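GrpU microcompartment shell protein (Pectobacterium wasabiae, PDB 4OLP) forms part of the shell of a glycyl-radical-type bacterial microcompartment and probably binds an iron-sulfur cluster, consistent with a role in electron transport. Local coordinates at residues 42-45 with 46-50. Numbering follows the deposited sequence.
Sequences LPVP and DLYFY
Leu42 and Leu47 form the apolar centre of this local turn, their CB atoms 4.4 Å apart. The two methyls of Leu42 divide the work: CD1 packs against the helix backbone, 4.0 Å from CA of Leu47, and also approaches the Tyr50 ring obliquely, while CD2 rests on CB of Asp46. With CG anti to its carbonyl carbon (chi1 -72°), Leu42 turns both branches against the first helical turn. Leu47, which touches Thr74 and Leu76 of strand 74-80, packs the start of the helix onto the sheet; Leu42, at the end of strand 36-42, meets Leu76 from the neighbouring strand.

On another side of the helix, Val44 and Tyr48 run side by side in the same direction, with CG2 of Val44 4.0 Å from CE2 of Tyr48. Leu47 CD2 lies over one face of that ring, offset toward its rim.

The segment is the strand-to-helix junction of the BMC domain, where strand 36-42 gives way to helix 44-56 and Pro43 occupies the N-cap position. Three successive backbone bonds, each from N of residue i+4 to O of residue i, open the helix: Leu47 N to Pro43 O (2.9 Å), Tyr48 N to Val44 O (3.2 Å, nearly straight at 169°) and Phe49 N to Pro45 O (3.0 Å).

At the polar edge, the Asp46 side chain crosses the Pro43 ring obliquely, its OD2 4.1 Å from CD of Pro43. Its OD1 forms a salt bridge with Arg4 of the second subunit, and the same arginine makes a weak hydrogen bond to the Tyr50 hydroxyl, placing this first turn at a subunit interface.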
# COMPACT_ATOMS: atom_id res chain seq x y z
N LEU B 42 8.68 14.18 0.99
CA LEU B 42 7.73 15.23 1.35
C LEU B 42 6.30 14.73 1.28
O LEU B 42 6.01 13.87 0.44
CB LEU B 42 7.85 16.39 0.38
CG LEU B 42 9.10 17.26 0.49
CD1 LEU B 42 9.24 18.15 -0.74
CD2 LEU B 42 9.05 18.10 1.75
N PRO B 43 5.42 15.27 2.16
CA PRO B 43 3.98 15.05 1.97
C PRO B 43 3.55 15.69 0.66
O PRO B 43 4.23 16.60 0.16
CB PRO B 43 3.33 15.75 3.17
CG PRO B 43 4.42 16.08 4.12
CD PRO B 43 5.68 16.16 3.31
N VAL B 44 2.43 15.26 0.09
CA VAL B 44 2.17 15.66 -1.29
C VAL B 44 1.87 17.16 -1.43
O VAL B 44 2.29 17.75 -2.42
CB VAL B 44 1.17 14.75 -2.07
CG1 VAL B 44 0.95 13.41 -1.36
CG2 VAL B 44 -0.15 15.45 -2.39
N PRO B 45 1.19 17.79 -0.46
CA PRO B 45 1.00 19.24 -0.66
C PRO B 45 2.32 20.00 -0.76
O PRO B 45 2.51 20.81 -1.68
CB PRO B 45 0.21 19.66 0.58
CG PRO B 45 -0.57 18.46 0.92
CD PRO B 45 0.35 17.29 0.64
N ASP B 46 3.25 19.69 0.14
CA ASP B 46 4.59 20.28 0.11
C ASP B 46 5.30 19.96 -1.20
O ASP B 46 5.97 20.81 -1.77
CB ASP B 46 5.44 19.75 1.27
CG ASP B 46 5.12 20.42 2.61
OD1 ASP B 46 4.08 21.11 2.74
OD2 ASP B 46 5.92 20.23 3.55
N LEU B 47 5.13 18.72 -1.68
CA LEU B 47 5.82 18.25 -2.87
C LEU B 47 5.54 19.17 -4.06
O LEU B 47 6.45 19.70 -4.70
CB LEU B 47 5.39 16.84 -3.22
CG LEU B 47 6.18 16.26 -4.41
CD1 LEU B 47 7.17 15.24 -3.90
CD2 LEU B 47 5.27 15.62 -5.45
N TYR B 48 4.26 19.38 -4.34
CA TYR B 48 3.87 20.21 -5.46
C TYR B 48 4.13 21.67 -5.20
O TYR B 48 4.42 22.42 -6.14
CB TYR B 48 2.41 19.99 -5.79
CG TYR B 48 2.18 18.61 -6.28
CD1 TYR B 48 2.81 18.15 -7.42
CD2 TYR B 48 1.35 17.74 -5.59
CE1 TYR B 48 2.61 16.87 -7.88
CE2 TYR B 48 1.15 16.45 -6.04
CZ TYR B 48 1.78 16.03 -7.19
OH TYR B 48 1.59 14.77 -7.68
N PHE B 49 4.04 22.09 -3.94
CA PHE B 49 4.38 23.47 -3.60
C PHE B 49 5.84 23.75 -3.93
O PHE B 49 6.15 24.69 -4.66
CB PHE B 49 4.09 23.79 -2.13
CG PHE B 49 4.44 25.19 -1.76
CD1 PHE B 49 3.62 26.25 -2.14
CD2 PHE B 49 5.62 25.48 -1.09
CE1 PHE B 49 3.95 27.57 -1.82
CE2 PHE B 49 5.95 26.79 -0.77
CZ PHE B 49 5.12 27.83 -1.13
N TYR B 50 6.71 22.90 -3.43
CA TYR B 50 8.13 23.09 -3.65
C TYR B 50 8.57 22.79 -5.08
O TYR B 50 9.50 23.42 -5.56
CB TYR B 50 8.95 22.34 -2.60
CG TYR B 50 8.89 23.01 -1.24
CD1 TYR B 50 9.39 24.29 -1.06
CD2 TYR B 50 8.32 22.36 -0.14
CE1 TYR B 50 9.32 24.91 0.18
CE2 TYR B 50 8.25 22.97 1.09
CZ TYR B 50 8.75 24.24 1.26
OH TYR B 50 8.68 24.83 2.51